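Local coordinates for possible substrate binding protein of ABC transporter system (Rhodopseudomonas palustris, PDB 3N0X) that probably serves as the periplasmic substrate-binding component of an ABC transporter for branched-chain amino acids or related compounds, at residues A[252-257]-A[340-345]. Residues are numbered along the deposited sequence; the frame is centred on the assembly and turned at random. Where two conformers were deposited one is given.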
ATOM      1  N   GLY A 252       2.064  12.830   8.297  1.00 12.06           N
ATOM      2  CA  GLY A 252       1.244  12.180   7.320  1.00 11.81           C
ATOM      3  C   GLY A 252       0.926  10.790   7.779  1.00 12.11           C
ATOM      4  O   GLY A 252       1.195  10.432   8.953  1.00 12.18           O
ATOM      5  N   ALA A 253       0.447   9.968   6.843  1.00 10.29           N
ATOM      6  CA  ALA A 253       0.269   8.558   7.122  1.00 12.57           C
ATOM      7  C   ALA A 253       0.956   7.694   6.105  1.00 12.86           C
ATOM      8  O   ALA A 253       1.113   8.083   4.955  1.00 12.16           O
ATOM      9  CB  ALA A 253      -1.227   8.201   7.171  1.00 14.37           C
ATOM     10  N   THR A 254       1.380   6.516   6.562  1.00 12.28           N
ATOM     11  CA  THR A 254       2.085   5.545   5.746  1.00 11.55           C
ATOM     12  C   THR A 254       1.554   4.120   5.906  1.00 11.12           C
ATOM     13  O   THR A 254       1.027   3.723   6.951  1.00 12.80           O
ATOM     14  CB  THR A 254       3.623   5.583   6.029  1.00 13.15           C
ATOM     15  OG1 THR A 254       4.311   4.893   4.960  1.00 14.26           O
ATOM     16  CG2 THR A 254       3.977   5.030   7.428  1.00 12.88           C
ATOM     17  N   TYR A 255       1.749   3.342   4.849  1.00 11.71           N
ATOM     18  CA  TYR A 255       1.419   1.917   4.855  1.00 12.48           C
ATOM     19  C   TYR A 255       2.348   1.128   5.795  1.00 11.78           C
ATOM     20  O   TYR A 255       1.940   0.149   6.412  1.00 11.96           O
ATOM     21  CB  TYR A 255       1.568   1.397   3.398  1.00 12.30           C
ATOM     22  CG  TYR A 255       1.671  -0.116   3.215  1.00 11.92           C
ATOM     23  CD1 TYR A 255       0.571  -0.966   3.368  1.00 11.83           C
ATOM     24  CD2 TYR A 255       2.855  -0.674   2.845  1.00 11.53           C
ATOM     25  CE1 TYR A 255       0.683  -2.341   3.169  1.00 11.00           C
ATOM     26  CE2 TYR A 255       2.988  -2.041   2.713  1.00 12.88           C
ATOM     27  CZ  TYR A 255       1.894  -2.870   2.830  1.00 15.69           C
ATOM     28  OH  TYR A 255       2.032  -4.230   2.629  1.00 14.72           O
ATOM     29  N   TYR A 256       3.608   1.524   5.854  1.00 10.09           N
ATOM     30  CA  TYR A 256       4.628   0.791   6.585  1.00 11.57           C
ATOM     31  C   TYR A 256       5.885   1.633   6.779  1.00 12.65           C
ATOM     32  O   TYR A 256       6.231   2.459   5.945  1.00 15.83           O
ATOM     33  CB  TYR A 256       5.012  -0.492   5.837  1.00 10.69           C
ATOM     34  CG  TYR A 256       5.977  -1.429   6.580  1.00 11.06           C
ATOM     35  CD1 TYR A 256       5.544  -2.268   7.617  1.00 11.88           C
ATOM     36  CD2 TYR A 256       7.316  -1.504   6.205  1.00 11.95           C
ATOM     37  CE1 TYR A 256       6.439  -3.131   8.249  1.00 12.19           C
ATOM     38  CE2 TYR A 256       8.201  -2.350   6.822  1.00 10.95           C
ATOM     39  CZ  TYR A 256       7.754  -3.145   7.879  1.00 12.16           C
ATOM     40  OH  TYR A 256       8.670  -3.985   8.476  1.00 13.39           O
ATOM     41  N   TYR A 257       6.552   1.412   7.907  1.00 13.42           N
ATOM     42  CA  TYR A 257       7.944   1.848   8.143  1.00 12.91           C
ATOM     43  C   TYR A 257       8.473   0.806   9.111  1.00 12.64           C
ATOM     44  O   TYR A 257       7.816   0.520  10.098  1.00 12.64           O
ATOM     45  CB  TYR A 257       8.041   3.282   8.684  1.00 12.16           C
ATOM     46  CG  TYR A 257       9.456   3.712   8.935  1.00 13.02           C
ATOM     47  CD1 TYR A 257      10.262   4.097   7.883  1.00 13.58           C
ATOM     48  CD2 TYR A 257       9.995   3.702  10.201  1.00 13.87           C
ATOM     49  CE1 TYR A 257      11.578   4.479   8.098  1.00 16.21           C
ATOM     50  CE2 TYR A 257      11.285   4.092  10.442  1.00 13.53           C
ATOM     51  CZ  TYR A 257      12.081   4.462   9.392  1.00 14.20           C
ATOM     52  OH  TYR A 257      13.388   4.804   9.646  1.00 16.28           O
ATOM     53  N   TYR A 340      -0.263   4.029   9.574  1.00 11.46           N
ATOM     54  CA  TYR A 340       0.582   4.671  10.603  1.00 12.84           C
ATOM     55  C   TYR A 340       0.711   6.170  10.408  1.00 11.82           C
ATOM     56  O   TYR A 340       1.192   6.620   9.380  1.00 11.54           O
ATOM     57  CB  TYR A 340       1.975   4.019  10.643  1.00 12.17           C
ATOM     58  CG  TYR A 340       1.858   2.513  10.799  1.00 14.01           C
ATOM     59  CD1 TYR A 340       1.486   1.963  12.010  1.00 14.32           C
ATOM     60  CD2 TYR A 340       2.076   1.666   9.711  1.00 14.47           C
ATOM     61  CE1 TYR A 340       1.342   0.586  12.157  1.00 13.78           C
ATOM     62  CE2 TYR A 340       1.919   0.302   9.846  1.00 14.46           C
ATOM     63  CZ  TYR A 340       1.573  -0.240  11.050  1.00 14.68           C
ATOM     64  OH  TYR A 340       1.394  -1.633  11.199  1.00 14.77           O
ATOM     65  N   HIS A 341       0.238   6.928  11.370  1.00 11.46           N
ATOM     66  CA  HIS A 341       0.428   8.360  11.430  1.00 11.31           C
ATOM     67  C   HIS A 341       1.840   8.573  11.968  1.00 11.83           C
ATOM     68  O   HIS A 341       2.159   8.163  13.076  1.00 12.68           O
ATOM     69  CB  HIS A 341      -0.626   8.969  12.385  1.00 11.37           C
ATOM     70  CG  HIS A 341      -0.513  10.457  12.617  1.00 11.40           C
ATOM     71  ND1 HIS A 341      -1.381  11.098  13.480  1.00 15.03           N
ATOM     72  CD2 HIS A 341       0.354  11.406  12.163  1.00 12.10           C
ATOM     73  CE1 HIS A 341      -1.068  12.387  13.523  1.00 14.72           C
ATOM     74  NE2 HIS A 341      -0.037  12.612  12.718  1.00 13.54           N
ATOM     75  N   PHE A 342       2.664   9.245  11.163  1.00 10.71           N
ATOM     76  CA  PHE A 342       4.117   9.440  11.444  1.00 11.84           C
ATOM     77  C   PHE A 342       4.448  10.912  11.525  1.00 12.58           C
ATOM     78  O   PHE A 342       3.667  11.773  11.111  1.00 12.76           O
ATOM     79  CB  PHE A 342       4.999   8.799  10.357  1.00 11.74           C
ATOM     80  CG  PHE A 342       4.858   9.458   9.021  1.00 11.63           C
ATOM     81  CD1 PHE A 342       5.569  10.612   8.691  1.00 13.58           C
ATOM     82  CD2 PHE A 342       3.989   8.928   8.057  1.00 11.97           C
ATOM     83  CE1 PHE A 342       5.388  11.239   7.485  1.00 12.60           C
ATOM     84  CE2 PHE A 342       3.832   9.542   6.808  1.00 11.91           C
ATOM     85  CZ  PHE A 342       4.537  10.714   6.521  1.00 11.23           C
ATOM     86  N   LYS A 343       5.633  11.197  12.098  1.00 13.20           N
ATOM     87  CA  LYS A 343       6.238  12.516  12.087  0.70 14.01           C
ATOM     88  C   LYS A 343       7.701  12.334  11.648  1.00 13.95           C
ATOM     89  O   LYS A 343       8.416  11.438  12.176  1.00 14.99           O
ATOM     90  CB  LYS A 343       6.153  13.182  13.457  0.70 13.73           C
ATOM     91  CG  LYS A 343       6.631  14.641  13.491  0.70 18.31           C
ATOM     92  CD  LYS A 343       6.365  15.324  14.850  0.70 20.80           C
ATOM     93  CE  LYS A 343       6.554  16.824  14.736  0.70 25.60           C
ATOM     94  NZ  LYS A 343       5.484  17.482  13.895  0.70 22.97           N
ATOM     95  N   VAL A 344       8.150  13.124  10.672  1.00 14.01           N
ATOM     96  CA  VAL A 344       9.504  12.998  10.186  1.00 13.63           C
ATOM     97  C   VAL A 344      10.525  13.486  11.228  1.00 15.45           C
ATOM     98  O   VAL A 344      10.410  14.616  11.755  1.00 15.31           O
ATOM     99  CB  VAL A 344       9.699  13.789   8.859  1.00 14.14           C
ATOM    100  CG1 VAL A 344      11.205  13.911   8.477  1.00 14.47           C
ATOM    101  CG2 VAL A 344       8.904  13.140   7.708  1.00 13.93           C
ATOM    102  N   LYS A 345      11.548  12.648  11.465  1.00 15.38           N
ATOM    103  CA  LYS A 345      12.749  13.011  12.217  1.00 16.94           C
ATOM    104  C   LYS A 345      13.932  12.930  11.254  1.00 16.65           C
ATOM    105  O   LYS A 345      14.056  11.975  10.497  1.00 16.22           O
ATOM    106  CB  LYS A 345      12.976  12.098  13.421  1.00 18.77           C
ATOM    107  CG  LYS A 345      14.346  12.339  14.154  1.00 23.34           C
TER
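The carbonyl oxygen of Gly-252 takes two contacts from the facing strand: Phe-342 N donates a nearly straight hydrogen bond (2.9 Å, 167° at the hydrogen), and His-341 CA adds a CA-H...O contact at 3.3 Å. The oxygen also lies above one face of the Phe-342 ring, offset toward the rim near CD2. It belongs to an antiparallel beta ladder that joins strand 251-254 to strand 335-345 in a periplasmic binding protein of the leucine-binding family. Gly-252 and Phe-342 form a hydrogen-bonded pair, whose second bond, from Gly-252 N to Phe-342 O, is weak at 3.4 Å. Thr-254 and Tyr-340 form the next such pair, closed by Thr-254 N to Tyr-340 O (2.8 Å) and by Tyr-340 N to Thr-254 O. Between them Ala-253 faces His-341 as a non-hydrogen-bonded pair, where Ala-253 CA touches Tyr-340 O at 3.1 Å.

Phe-342 CG stands between the backbone N and the carbonyl carbon (chi1 66°), which directs the side chain toward Gly-252; the glycine CA makes a CH-pi contact over the ring face, 4.1 Å from the centroid, while Thr-254 N sits at the ring edge. On this same side of the sheet Thr-254 CG2 packs against Tyr-340 CB, and Leu-355 of strand 354-357 touches the phenylalanine. The reverse side carries Ala-253 and His-341, both resting on Ala-136 of helix 126-137; His-341 NE2 is hydrogen-bonded to Glu-251.

Past Thr-254 the chain leaves the ladder, and Tyr-255 O, which accepts a hydrogen bond from Lys-323 NZ, meets the edge of the Tyr-340 ring, 3.4 Å from CE2.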